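Local structure of uncharacterized protein (Enterococcus faecalis, 3D3Y) at residues A[17-22]-A[365-371]; A[41-45]-A[179-183]; A[104-110]-A[213-218]; A[149-153]-A[248-252]; A[278-282]-A[336-340]. The protein is of unknown function but is related to the M16 family of metallopeptidases and is predicted to bind a metal ion. All blocks are in the same frame, centred on the assembly; numbering follows the deposited sequence.

Contact 1 of 5, residues A[17-22]-A[365-371]; sequences IPTEKY and LDNAGAW. With EDO (1,2-ethanediol), chain F.
The ring of Tyr-22 lies between Ala-368 on one face and CG of Lys-21 on the other, while Asp-366 O and Trp-371 CE3 stand at its edge, near its plane. Ala-368 CB is 3.9 Å from the centroid of the Tyr-22 ring and 21° off the normal, a CH-pi contact displaced toward the rim. In the alpha/beta fold of this M16 relative, the contact joins the turn after strand 12-18, in the first sheet, to the start of helix 368-380.

Tyr-22 OH donates to Asp-366 O at 2.5 Å, with a C=O...donor angle of 149° and the hydroxyl tilted out of the carbonyl plane. Above the ring, Lys-21 runs out extended from a CG set anti to the backbone N (chi1 -171°), which carries NZ to 3.8 Å from Asp-366 OD1, a long salt bridge at the surface.

Trp-371 touches both this tyrosine and Ile-17 of the strand. Its CE3 meets Tyr-22 CE2 at 3.8 Å, the two rings inclined to each other, and its CZ2 meets Ile-17 CG2 obliquely at 3.9 Å. Thr-19 OG1 comes in at the indole edge, 3.7 Å from CZ3 of Trp-371, whereas the indole NE1 is bonded to Glu-375. A 1,2-ethanediol, probably from the crystallisation liquor, accepts from Glu-20 N beside Thr-19 and Trp-371. The same Thr-19 OG1 accepts from Lys-21 N at 3.0 Å, closing an ST turn. Asn-367 is the N-cap of the helix: its OD1 receives Ala-370 N at 2.8 Å, in the carbonyl plane and on a lone pair.

Contact 2 of 5, residues A[41-45]-A[179-183]; sequences TKRTL and ALAEE
Helix 40-52, probably the counterpart of the helix that carries the zinc-binding HXXEH motif in active M16 enzymes, meets the last turn of helix 177-182 and the residue after it through Thr-41, Lys-42 and Leu-45. The closest backbones are those of Thr-41 and Leu-180, whose CA atoms are 6.2 Å apart. Such a close approach is made possible by small groups: Thr-41 OG1 lies 3.3 Å from Ala-179 CB, and Thr-41 CG2, anti to the backbone N, rests 3.7 Å from Leu-180 CA. One turn further along, Leu-45 CD2 meets Leu-180 CD1 at 3.9 Å, the two side chains crossing at about a right angle.

The polar part is a salt bridge. Lys-42 NZ donates to Glu-183 OE2 at 2.8 Å, on the syn lone pair. The lysine chain is extended until its last bond, where a turn (chi4 79°) swings NZ onto the carboxylate; CG and CE of Lys-42 also lie against it, CE being 3.3 Å from Glu-183 OE1. Both charged ends have further partners: Lys-42 NZ also bonds Glu-38 O, while Glu-183 OE1 is bonded to Ser-187 OG in helix 185-198. Helix 129-148 covers the apolar side through Phe-132 and Leu-143.

With both oxygens engaged, the buried Glu-183 carboxylate is fixed in rotation, and the adjacent ammonium group would probably help to keep it ionised.

Contact 3 of 5, residues A[104-110]-A[213-218]; sequences QVLAEAV and ELVPLF
Leu-217 is the main bump of this contact, and the hollow it enters is the backbone between Leu-106 and Ala-107: its CD1 sits 3.5 Å from Ala-107 N and 3.8 Å from Leu-106 CB, while its CD2 meets Ala-107 CB at 3.9 Å. Helices 105-118 and 211-219 run side by side here in the same sense; the axes of the segments 105-110 and 213-218 are 9.9 Å apart at closest and inclined by 25°. They form part of a helical layer on the six-stranded sheet of an alpha/beta domain, the first through strand 85-95, the second through strands 200-207 and 12-18.

Val-110 answers with a knob of its own. Its CG2, beside the backbone N, drops into the nook between Leu-217 CB and the face of the Phe-218 ring, 3.9 Å from that ring's centroid and 21° off the normal, a CH-pi contact. Toward the sheet, Leu-106 CD2 and Leu-214 CD2 touch at 4.1 Å, the two side chains crossing at about a right angle.

At the N-terminal end an extended Glu-213 lies against Leu-106 CD1, and one water lies 3.2 Å from Glu-213 OE1, to which it probably donates, while accepting from Leu-106 N at 3.1 Å.

Contact 4 of 5, residues A[149-153]-A[248-252]; sequences DKQTY and EREVL
Two glutamates on one strand each take a bond from the helix opposite. Tyr-153 OH donates to Glu-248 OE1 at 2.6 Å, and Lys-150 NZ donates to Glu-250 OE1 at 2.9 Å as part of a salt bridge. In both carboxylates the lone pair used is the syn one, on the side of the other oxygen. Glu-248 OE1 lies at the edge of the Tyr-153 ring, in its plane, although the carboxylate as a whole is turned 57° from the ring. Both acids lie on the same side of the ring: Glu-250 OE2 approaches Tyr-153 CE2 obliquely, at 3.6 Å.

The helical partner is the first turn of helix 150-162, capped by Asp-149, whose OD1 accepts a bond from Thr-152 N at 3.0 Å on the anti side, 19° out of the carboxylate plane. The other partner is strand 244-251, an outermost strand of the five-stranded sheet in the second half of this M16-type chain. Strand alternation puts Glu-248 and Glu-250 on the same side, toward the helix, and Leu-252 follows them; Arg-249 instead makes a salt bridge to Glu-419 on the adjacent strand 411-421. That strand pairs with the backbone of Glu-248 and Glu-250, and its Leu-418 touches Tyr-153, Glu-250 and Leu-252.

Beyond the charges, Lys-150 bends at chi2 (-50°), which lays its methylenes along Leu-252 before NZ reaches the acid. Lys-150 CG is 3.6 Å from Leu-252 CD2, and CD of the same lysine is 3.9 Å from that methyl.

Contact 5 of 5, residues A[278-282]-A[336-340]; sequences FNGIF and ELENI
The short segments of helices 272-284 and 326-341 run at 134° to each other with their axes 11.1 Å apart, and Phe-282 and Leu-337 have the nearest CA atoms. Around residues 280-282 the first helix widens into a pi-type turn, although Phe-282 N still bonds Phe-278 O.

Between the two helices the meeting is wholly apolar and Ile-340 is at its centre. Its CD1 enters a hollow lined by three side chains, lying 3.6 Å from Phe-282 CB, 3.7 Å from Phe-278 CE1 and 4.2 Å from Ile-281 CG2. Its other branch, CG2, comes to the edge of the Phe-278 ring, in the ring plane and 3.7 Å from CD1 of that phenylalanine. Both branches therefore grip the same aromatic side chain.

Although the bond from CA to CB of Phe-278 does not point at the facing helix, a chi1 of 163° swings the ring toward it. Phe-282 CB lies over one face of that ring, so residues one turn apart pack on each other as well. Leu-337 CD1 lies 3.8 Å from Phe-278 CZ, near the ring plane, and its CB is 4.0 Å from Phe-282 CE1. Leu-337 thus touches both rings. Glu-336 adds its CB at the edge of the Phe-282 ring while its carboxylate leads away from the contact.

Neighbouring elements close the core: helix 400-409 reaches Phe-278 with Val-406 and Ile-340 with Ile-403, helix 289-295 sets Leu-290 on Phe-282, and strand 314-321 lies against both phenylalanines through Met-315.

In the fold
Contacts 2 and 5 are buried, contacts 1 and 3 partly so, and contact 4 lies at the surface. Their chemistry varies accordingly: contact 5 is purely apolar, contact 2 pairs apolar packing with a buried salt bridge, contact 1 mixes aromatic packing with a hydroxyl-to-carbonyl bond and a long salt bridge, contact 3 keeps its polar water link to one end, and contact 4 depends largely on charged side chains. Contacts 1 and 3 share the first sheet, both involving strands 12-18 and 200-207. Contacts 4 and 5 attach to the second sheet, at strands 244-251 and 314-321 respectively. Along the chain, contact 1 encloses all the others, while contacts 2, 3 and 4 cross one another.

Contact 1 of 5, residues A[17-22]-A[365-371]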
# COMPACT_ATOMS: atom_id res chain seq x y z
N ILE A 17 10.11 8.58 17.99
CA ILE A 17 9.87 9.89 17.41
C ILE A 17 9.15 10.75 18.46
O ILE A 17 7.90 10.70 18.58
CB ILE A 17 9.09 9.86 16.04
CG1 ILE A 17 9.78 8.96 15.01
CG2 ILE A 17 9.02 11.28 15.42
CD1 ILE A 17 9.42 7.54 15.09
N PRO A 18 9.92 11.52 19.25
CA PRO A 18 9.36 12.37 20.30
C PRO A 18 8.64 13.54 19.68
O PRO A 18 9.13 14.14 18.73
CB PRO A 18 10.60 12.89 21.07
CG PRO A 18 11.72 12.05 20.60
CD PRO A 18 11.39 11.63 19.21
N THR A 19 7.48 13.87 20.23
CA THR A 19 6.70 15.01 19.76
C THR A 19 5.69 15.37 20.84
O THR A 19 5.26 14.51 21.60
CB THR A 19 5.98 14.70 18.44
OG1 THR A 19 5.16 15.81 18.09
CG2 THR A 19 5.10 13.41 18.52
N GLU A 20 5.33 16.65 20.91
CA GLU A 20 4.29 17.08 21.83
C GLU A 20 2.99 17.41 21.07
O GLU A 20 2.06 18.01 21.62
CB GLU A 20 4.78 18.29 22.64
CG GLU A 20 5.73 17.90 23.76
CD GLU A 20 6.26 19.10 24.51
OE1 GLU A 20 6.85 19.98 23.86
OE2 GLU A 20 6.08 19.17 25.74
N LYS A 21 2.95 17.00 19.80
CA LYS A 21 1.88 17.35 18.89
C LYS A 21 0.58 16.60 19.24
O LYS A 21 -0.51 17.10 18.94
CB LYS A 21 2.31 17.07 17.45
CG LYS A 21 1.36 17.58 16.36
CD LYS A 21 2.06 17.70 14.98
CE LYS A 21 1.04 17.97 13.84
NZ LYS A 21 1.63 18.77 12.71
N TYR A 22 0.71 15.45 19.89
CA TYR A 22 -0.42 14.54 20.15
C TYR A 22 -0.64 14.19 21.62
O TYR A 22 0.29 14.23 22.41
CB TYR A 22 -0.26 13.25 19.35
CG TYR A 22 -0.03 13.54 17.88
CD1 TYR A 22 -1.08 14.01 17.07
CD2 TYR A 22 1.23 13.39 17.31
CE1 TYR A 22 -0.88 14.29 15.71
CE2 TYR A 22 1.45 13.68 15.96
CZ TYR A 22 0.40 14.13 15.17
OH TYR A 22 0.61 14.42 13.84
N LEU A 365 -0.00 16.64 6.27
CA LEU A 365 1.05 17.13 7.18
C LEU A 365 0.68 16.98 8.66
O LEU A 365 1.57 16.86 9.52
CB LEU A 365 1.40 18.60 6.90
CG LEU A 365 2.37 18.96 5.76
CD1 LEU A 365 2.94 20.37 5.96
CD2 LEU A 365 3.49 17.94 5.65
N ASP A 366 -0.62 16.98 8.94
CA ASP A 366 -1.10 16.95 10.31
C ASP A 366 -1.17 15.53 10.87
O ASP A 366 -0.94 15.30 12.07
CB ASP A 366 -2.47 17.62 10.41
CG ASP A 366 -2.36 19.13 10.51
OD1 ASP A 366 -1.23 19.67 10.34
OD2 ASP A 366 -3.41 19.77 10.78
N ASN A 367 -1.48 14.59 9.99
CA ASN A 367 -1.84 13.25 10.37
C ASN A 367 -0.69 12.39 10.96
O ASN A 367 0.34 12.22 10.32
CB ASN A 367 -2.48 12.56 9.16
CG ASN A 367 -3.07 11.24 9.51
OD1 ASN A 367 -2.39 10.22 9.48
ND2 ASN A 367 -4.36 11.24 9.85
N ALA A 368 -0.90 11.85 12.16
CA ALA A 368 0.09 10.99 12.83
C ALA A 368 0.38 9.71 12.04
O ALA A 368 1.52 9.27 11.96
CB ALA A 368 -0.33 10.65 14.27
N GLY A 369 -0.65 9.12 11.44
CA GLY A 369 -0.44 7.96 10.55
C GLY A 369 0.44 8.27 9.36
O GLY A 369 1.34 7.49 9.01
N ALA A 370 0.17 9.41 8.72
CA ALA A 370 0.95 9.86 7.58
C ALA A 370 2.40 10.14 7.99
O ALA A 370 3.33 9.86 7.26
CB ALA A 370 0.34 11.14 6.98
N TRP A 371 2.55 10.71 9.17
CA TRP A 371 3.87 11.02 9.70
C TRP A 371 4.67 9.72 9.87
O TRP A 371 5.77 9.59 9.32
CB TRP A 371 3.76 11.83 11.00
CG TRP A 371 5.06 12.37 11.53
CD1 TRP A 371 6.32 12.09 11.06
CD2 TRP A 371 5.25 13.24 12.65
NE1 TRP A 371 7.27 12.75 11.80
CE2 TRP A 371 6.64 13.46 12.79
CE3 TRP A 371 4.37 13.86 13.56
CZ2 TRP A 371 7.18 14.29 13.79
CZ3 TRP A 371 4.90 14.67 14.55
CH2 TRP A 371 6.29 14.88 14.67
C1 EDO F . 6.42 19.18 18.16
O1 EDO F . 6.49 19.02 19.58
C2 EDO F . 7.13 18.02 17.46
O2 EDO F . 6.88 18.11 16.05

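Contact 2 of 5, residues A[41-45]-A[179-183]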
# COMPACT_ATOMS: atom_id res chain seq x y z
N THR A 41 -0.47 -14.53 0.61
CA THR A 41 -1.74 -14.93 1.17
C THR A 41 -1.58 -15.43 2.61
O THR A 41 -2.45 -15.19 3.47
CB THR A 41 -2.41 -16.07 0.32
OG1 THR A 41 -2.64 -15.60 -1.01
CG2 THR A 41 -3.75 -16.50 0.95
N LYS A 42 -0.46 -16.09 2.89
CA LYS A 42 -0.14 -16.52 4.26
C LYS A 42 -0.04 -15.31 5.19
O LYS A 42 -0.65 -15.30 6.26
CB LYS A 42 1.17 -17.31 4.28
CG LYS A 42 1.02 -18.75 3.77
CD LYS A 42 2.36 -19.43 3.74
CE LYS A 42 2.25 -20.89 3.24
NZ LYS A 42 2.14 -20.81 1.76
N ARG A 43 0.71 -14.30 4.78
CA ARG A 43 0.81 -13.07 5.57
C ARG A 43 -0.55 -12.42 5.77
O ARG A 43 -0.89 -11.97 6.87
CB ARG A 43 1.80 -12.09 4.92
CG ARG A 43 3.22 -12.60 5.02
CD ARG A 43 4.22 -11.86 4.13
NE ARG A 43 4.59 -10.50 4.59
CZ ARG A 43 5.47 -10.23 5.56
NH1 ARG A 43 6.02 -11.22 6.27
NH2 ARG A 43 5.77 -8.96 5.85
N THR A 44 -1.31 -12.30 4.70
CA THR A 44 -2.67 -11.72 4.81
C THR A 44 -3.56 -12.44 5.82
O THR A 44 -4.20 -11.78 6.67
CB THR A 44 -3.36 -11.66 3.43
OG1 THR A 44 -2.50 -10.95 2.54
CG2 THR A 44 -4.75 -10.98 3.46
N LEU A 45 -3.63 -13.76 5.72
CA LEU A 45 -4.46 -14.52 6.66
C LEU A 45 -3.91 -14.46 8.09
O LEU A 45 -4.67 -14.34 9.07
CB LEU A 45 -4.59 -16.00 6.22
CG LEU A 45 -5.42 -16.95 7.12
CD1 LEU A 45 -6.88 -16.37 7.34
CD2 LEU A 45 -5.51 -18.31 6.43
N ALA A 179 -4.94 -19.29 -3.83
CA ALA A 179 -3.86 -19.48 -2.88
C ALA A 179 -4.42 -19.75 -1.49
O ALA A 179 -3.93 -20.61 -0.75
CB ALA A 179 -2.96 -18.26 -2.88
N LEU A 180 -5.50 -19.05 -1.14
CA LEU A 180 -6.11 -19.21 0.17
C LEU A 180 -6.63 -20.63 0.41
O LEU A 180 -6.50 -21.17 1.52
CB LEU A 180 -7.26 -18.21 0.32
CG LEU A 180 -8.01 -18.27 1.65
CD1 LEU A 180 -7.00 -18.09 2.81
CD2 LEU A 180 -9.09 -17.20 1.70
N ALA A 181 -7.23 -21.22 -0.62
CA ALA A 181 -7.91 -22.52 -0.51
C ALA A 181 -7.03 -23.60 0.11
O ALA A 181 -7.53 -24.46 0.84
CB ALA A 181 -8.40 -23.00 -1.89
N GLU A 182 -5.74 -23.57 -0.23
CA GLU A 182 -4.79 -24.60 0.19
C GLU A 182 -4.22 -24.37 1.58
O GLU A 182 -3.61 -25.27 2.16
CB GLU A 182 -3.64 -24.70 -0.81
CG GLU A 182 -4.12 -25.15 -2.20
CD GLU A 182 -3.03 -25.87 -3.01
OE1 GLU A 182 -1.83 -25.56 -2.81
OE2 GLU A 182 -3.39 -26.74 -3.85
N GLU A 183 -4.41 -23.15 2.11
CA GLU A 183 -3.84 -22.80 3.41
C GLU A 183 -4.61 -23.43 4.58
O GLU A 183 -5.83 -23.58 4.53
CB GLU A 183 -3.75 -21.27 3.57
CG GLU A 183 -2.84 -20.57 2.57
CD GLU A 183 -1.37 -20.99 2.65
OE1 GLU A 183 -0.91 -21.56 3.67
OE2 GLU A 183 -0.67 -20.73 1.67

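Contact 3 of 5, residues A[104-110]-A[213-218]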
# COMPACT_ATOMS: atom_id res chain seq x y z
N GLN A 104 0.68 2.97 33.69
CA GLN A 104 2.01 2.76 33.15
C GLN A 104 1.82 2.35 31.70
O GLN A 104 2.24 1.28 31.29
CB GLN A 104 2.75 1.66 33.91
CG GLN A 104 3.35 2.09 35.23
CD GLN A 104 4.23 3.31 35.09
OE1 GLN A 104 4.92 3.49 34.08
NE2 GLN A 104 4.22 4.17 36.11
N VAL A 105 1.18 3.24 30.94
CA VAL A 105 0.59 2.86 29.66
C VAL A 105 1.59 2.24 28.67
O VAL A 105 1.26 1.30 27.96
CB VAL A 105 -0.21 4.02 29.00
CG1 VAL A 105 0.75 5.04 28.36
CG2 VAL A 105 -1.19 3.46 27.95
N LEU A 106 2.81 2.76 28.64
CA LEU A 106 3.80 2.28 27.71
C LEU A 106 4.20 0.85 28.05
O LEU A 106 4.19 -0.02 27.17
CB LEU A 106 5.02 3.20 27.67
CG LEU A 106 4.77 4.56 27.01
CD1 LEU A 106 5.96 5.48 27.28
CD2 LEU A 106 4.51 4.40 25.53
N ALA A 107 4.49 0.61 29.33
CA ALA A 107 4.80 -0.74 29.79
C ALA A 107 3.67 -1.72 29.52
O ALA A 107 3.89 -2.85 29.09
CB ALA A 107 5.19 -0.74 31.27
N GLU A 108 2.44 -1.26 29.75
CA GLU A 108 1.26 -2.09 29.57
C GLU A 108 1.01 -2.39 28.07
O GLU A 108 0.70 -3.53 27.69
CB GLU A 108 0.07 -1.45 30.27
CG GLU A 108 0.26 -1.43 31.81
CD GLU A 108 -0.82 -0.66 32.55
OE1 GLU A 108 -0.68 0.59 32.72
OE2 GLU A 108 -1.78 -1.31 32.99
N ALA A 109 1.21 -1.39 27.22
CA ALA A 109 1.08 -1.63 25.77
C ALA A 109 2.13 -2.59 25.23
O ALA A 109 1.81 -3.47 24.44
CB ALA A 109 1.05 -0.29 24.95
N VAL A 110 3.39 -2.44 25.64
CA VAL A 110 4.44 -3.36 25.19
C VAL A 110 4.16 -4.78 25.64
O VAL A 110 4.38 -5.72 24.91
CB VAL A 110 5.85 -2.92 25.64
CG1 VAL A 110 6.91 -3.96 25.27
CG2 VAL A 110 6.21 -1.58 25.03
N GLU A 213 12.96 5.51 28.63
CA GLU A 213 11.93 4.61 29.13
C GLU A 213 11.67 3.43 28.19
O GLU A 213 11.55 2.29 28.65
CB GLU A 213 10.60 5.32 29.42
CG GLU A 213 9.53 4.35 30.00
CD GLU A 213 8.22 5.01 30.38
OE1 GLU A 213 7.43 4.36 31.13
OE2 GLU A 213 7.96 6.16 29.92
N LEU A 214 11.61 3.70 26.88
CA LEU A 214 11.16 2.70 25.90
C LEU A 214 12.15 1.56 25.63
O LEU A 214 11.75 0.43 25.39
CB LEU A 214 10.77 3.38 24.59
CG LEU A 214 9.39 4.05 24.60
CD1 LEU A 214 9.26 5.08 23.49
CD2 LEU A 214 8.27 3.00 24.51
N VAL A 215 13.44 1.87 25.63
CA VAL A 215 14.40 0.85 25.26
C VAL A 215 14.30 -0.37 26.18
O VAL A 215 14.19 -1.48 25.68
CB VAL A 215 15.85 1.42 25.12
CG1 VAL A 215 16.85 0.31 24.89
CG2 VAL A 215 15.89 2.37 23.94
N PRO A 216 14.31 -0.18 27.51
CA PRO A 216 14.13 -1.33 28.41
C PRO A 216 12.83 -2.10 28.13
O PRO A 216 12.86 -3.34 28.07
CB PRO A 216 14.08 -0.71 29.80
CG PRO A 216 14.77 0.60 29.66
CD PRO A 216 14.53 1.07 28.26
N LEU A 217 11.72 -1.39 27.93
CA LEU A 217 10.45 -2.08 27.64
C LEU A 217 10.59 -2.99 26.42
O LEU A 217 10.28 -4.19 26.49
CB LEU A 217 9.27 -1.10 27.46
CG LEU A 217 9.04 -0.16 28.65
CD1 LEU A 217 7.84 0.75 28.38
CD2 LEU A 217 8.86 -0.94 29.95
N PHE A 218 11.07 -2.43 25.32
CA PHE A 218 11.12 -3.18 24.07
C PHE A 218 12.15 -4.30 24.07
O PHE A 218 12.00 -5.30 23.36
CB PHE A 218 11.23 -2.25 22.86
CG PHE A 218 9.90 -1.76 22.40
CD1 PHE A 218 9.49 -0.47 22.70
CD2 PHE A 218 9.03 -2.61 21.73
CE1 PHE A 218 8.21 -0.02 22.30
CE2 PHE A 218 7.76 -2.18 21.33
CZ PHE A 218 7.36 -0.89 21.60
O HOH W 1 4.27 4.19 31.00

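Contact 4 of 5, residues A[149-153]-A[248-252]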
# COMPACT_ATOMS: atom_id res chain seq x y z
N ASP A 149 -16.28 -6.33 -7.40
CA ASP A 149 -16.21 -4.97 -7.90
C ASP A 149 -15.42 -5.01 -9.19
O ASP A 149 -14.19 -5.23 -9.19
CB ASP A 149 -15.55 -4.05 -6.90
CG ASP A 149 -15.53 -2.61 -7.36
OD1 ASP A 149 -14.82 -2.31 -8.34
OD2 ASP A 149 -16.25 -1.80 -6.77
N LYS A 150 -16.12 -4.79 -10.30
CA LYS A 150 -15.52 -5.01 -11.63
C LYS A 150 -14.41 -4.03 -12.01
O LYS A 150 -13.51 -4.38 -12.80
CB LYS A 150 -16.59 -5.09 -12.71
CG LYS A 150 -17.55 -6.27 -12.52
CD LYS A 150 -16.78 -7.57 -12.32
CE LYS A 150 -17.76 -8.72 -12.07
NZ LYS A 150 -17.03 -9.94 -11.68
N GLN A 151 -14.47 -2.82 -11.48
CA GLN A 151 -13.37 -1.87 -11.64
C GLN A 151 -12.10 -2.39 -10.97
O GLN A 151 -11.05 -2.38 -11.58
CB GLN A 151 -13.75 -0.45 -11.16
CG GLN A 151 -12.54 0.51 -10.90
CD GLN A 151 -12.92 2.00 -10.98
OE1 GLN A 151 -14.09 2.37 -10.98
NE2 GLN A 151 -11.90 2.85 -11.06
N THR A 152 -12.23 -2.85 -9.72
CA THR A 152 -11.12 -3.41 -8.97
C THR A 152 -10.61 -4.66 -9.68
O THR A 152 -9.42 -4.79 -9.89
CB THR A 152 -11.50 -3.71 -7.50
OG1 THR A 152 -12.04 -2.54 -6.90
CG2 THR A 152 -10.27 -4.12 -6.69
N TYR A 153 -11.52 -5.55 -10.07
CA TYR A 153 -11.13 -6.75 -10.79
C TYR A 153 -10.26 -6.43 -12.04
O TYR A 153 -9.19 -7.01 -12.24
CB TYR A 153 -12.35 -7.59 -11.18
CG TYR A 153 -11.91 -8.81 -11.98
CD1 TYR A 153 -11.29 -9.89 -11.35
CD2 TYR A 153 -12.05 -8.85 -13.36
CE1 TYR A 153 -10.85 -10.99 -12.06
CE2 TYR A 153 -11.63 -9.96 -14.09
CZ TYR A 153 -11.02 -11.01 -13.43
OH TYR A 153 -10.58 -12.12 -14.14
N GLU A 248 -11.22 -10.44 -21.43
CA GLU A 248 -12.09 -11.41 -20.78
C GLU A 248 -13.52 -10.96 -20.97
O GLU A 248 -13.81 -9.76 -20.94
CB GLU A 248 -11.76 -11.56 -19.30
CG GLU A 248 -10.34 -12.08 -19.03
CD GLU A 248 -10.03 -12.25 -17.56
OE1 GLU A 248 -10.96 -12.19 -16.73
OE2 GLU A 248 -8.83 -12.44 -17.23
N ARG A 249 -14.42 -11.92 -21.17
CA ARG A 249 -15.83 -11.62 -21.31
C ARG A 249 -16.60 -12.05 -20.08
O ARG A 249 -16.37 -13.15 -19.56
CB ARG A 249 -16.40 -12.33 -22.52
CG ARG A 249 -15.87 -11.85 -23.86
CD ARG A 249 -16.77 -12.35 -25.01
NE ARG A 249 -17.91 -11.45 -25.21
CZ ARG A 249 -18.11 -10.68 -26.29
NH1 ARG A 249 -17.24 -10.71 -27.32
NH2 ARG A 249 -19.18 -9.89 -26.35
N GLU A 250 -17.53 -11.19 -19.64
CA GLU A 250 -18.35 -11.44 -18.47
C GLU A 250 -19.66 -10.74 -18.71
O GLU A 250 -19.77 -9.82 -19.53
CB GLU A 250 -17.73 -10.81 -17.20
CG GLU A 250 -16.49 -11.48 -16.62
CD GLU A 250 -16.21 -11.04 -15.18
OE1 GLU A 250 -17.19 -10.64 -14.49
OE2 GLU A 250 -15.03 -11.11 -14.73
N VAL A 251 -20.68 -11.16 -17.97
CA VAL A 251 -21.99 -10.51 -18.04
C VAL A 251 -21.82 -9.23 -17.24
O VAL A 251 -21.55 -9.28 -16.03
CB VAL A 251 -23.09 -11.37 -17.44
CG1 VAL A 251 -24.41 -10.63 -17.53
CG2 VAL A 251 -23.20 -12.75 -18.17
N LEU A 252 -21.95 -8.08 -17.89
CA LEU A 252 -21.69 -6.80 -17.20
C LEU A 252 -22.61 -5.78 -17.80
O LEU A 252 -23.04 -5.95 -18.93
CB LEU A 252 -20.26 -6.33 -17.47
CG LEU A 252 -19.03 -7.23 -17.23
CD1 LEU A 252 -17.83 -6.71 -18.00
CD2 LEU A 252 -18.72 -7.34 -15.75

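Contact 5 of 5, residues A[278-282]-A[336-340]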
# COMPACT_ATOMS: atom_id res chain seq x y z
N PHE A 278 2.53 15.50 -14.44
CA PHE A 278 2.07 14.87 -15.69
C PHE A 278 0.80 14.06 -15.45
O PHE A 278 -0.18 14.15 -16.21
CB PHE A 278 3.14 13.96 -16.30
CG PHE A 278 2.57 13.01 -17.32
CD1 PHE A 278 2.41 13.41 -18.66
CD2 PHE A 278 2.15 11.73 -16.94
CE1 PHE A 278 1.84 12.53 -19.62
CE2 PHE A 278 1.58 10.86 -17.88
CZ PHE A 278 1.44 11.26 -19.23
N ASN A 279 0.82 13.27 -14.37
CA ASN A 279 -0.30 12.40 -14.05
C ASN A 279 -1.56 13.18 -13.83
O ASN A 279 -2.64 12.80 -14.32
CB ASN A 279 -0.03 11.49 -12.84
CG ASN A 279 -1.23 10.60 -12.54
OD1 ASN A 279 -1.87 10.71 -11.47
ND2 ASN A 279 -1.57 9.75 -13.51
N GLY A 280 -1.45 14.29 -13.09
CA GLY A 280 -2.59 15.16 -12.84
C GLY A 280 -3.18 15.73 -14.12
O GLY A 280 -4.40 15.82 -14.23
N ILE A 281 -2.33 16.10 -15.08
CA ILE A 281 -2.79 16.74 -16.32
C ILE A 281 -3.40 15.71 -17.26
O ILE A 281 -4.32 16.01 -18.03
CB ILE A 281 -1.61 17.46 -17.02
CG1 ILE A 281 -1.20 18.72 -16.24
CG2 ILE A 281 -1.92 17.81 -18.48
CD1 ILE A 281 0.25 19.18 -16.61
N PHE A 282 -2.84 14.50 -17.24
CA PHE A 282 -3.23 13.42 -18.16
C PHE A 282 -4.61 12.84 -17.77
O PHE A 282 -5.57 12.93 -18.54
CB PHE A 282 -2.11 12.35 -18.23
CG PHE A 282 -2.36 11.22 -19.21
CD1 PHE A 282 -2.90 11.45 -20.49
CD2 PHE A 282 -2.00 9.92 -18.87
CE1 PHE A 282 -3.11 10.38 -21.41
CE2 PHE A 282 -2.21 8.85 -19.74
CZ PHE A 282 -2.74 9.08 -21.05
N GLU A 336 -4.58 12.32 -26.62
CA GLU A 336 -4.28 13.17 -25.47
C GLU A 336 -2.84 13.00 -25.00
O GLU A 336 -2.21 13.96 -24.62
CB GLU A 336 -5.27 12.95 -24.33
CG GLU A 336 -6.72 13.39 -24.68
CD GLU A 336 -6.77 14.79 -25.30
OE1 GLU A 336 -5.96 15.66 -24.92
OE2 GLU A 336 -7.61 15.03 -26.18
N LEU A 337 -2.32 11.78 -25.04
CA LEU A 337 -0.92 11.58 -24.67
C LEU A 337 0.03 12.31 -25.63
O LEU A 337 0.98 12.97 -25.21
CB LEU A 337 -0.60 10.08 -24.55
CG LEU A 337 0.86 9.70 -24.25
CD1 LEU A 337 1.36 10.44 -22.95
CD2 LEU A 337 0.94 8.16 -24.08
N GLU A 338 -0.24 12.20 -26.92
CA GLU A 338 0.53 12.93 -27.90
C GLU A 338 0.46 14.45 -27.68
O GLU A 338 1.47 15.16 -27.83
CB GLU A 338 0.07 12.57 -29.31
CG GLU A 338 0.50 11.14 -29.70
CD GLU A 338 2.02 10.90 -29.49
OE1 GLU A 338 2.83 11.74 -29.95
OE2 GLU A 338 2.38 9.87 -28.84
N ASN A 339 -0.72 14.94 -27.30
CA ASN A 339 -0.87 16.36 -27.03
C ASN A 339 0.03 16.82 -25.91
O ASN A 339 0.63 17.89 -26.00
CB ASN A 339 -2.33 16.70 -26.73
CG ASN A 339 -3.18 16.74 -27.98
OD1 ASN A 339 -2.66 16.84 -29.10
ND2 ASN A 339 -4.51 16.70 -27.80
N ILE A 340 0.10 16.04 -24.83
CA ILE A 340 1.04 16.34 -23.75
C ILE A 340 2.48 16.26 -24.29
O ILE A 340 3.29 17.15 -24.05
CB ILE A 340 0.86 15.41 -22.54
CG1 ILE A 340 -0.58 15.60 -21.94
CG2 ILE A 340 1.97 15.67 -21.51
CD1 ILE A 340 -0.96 14.52 -20.89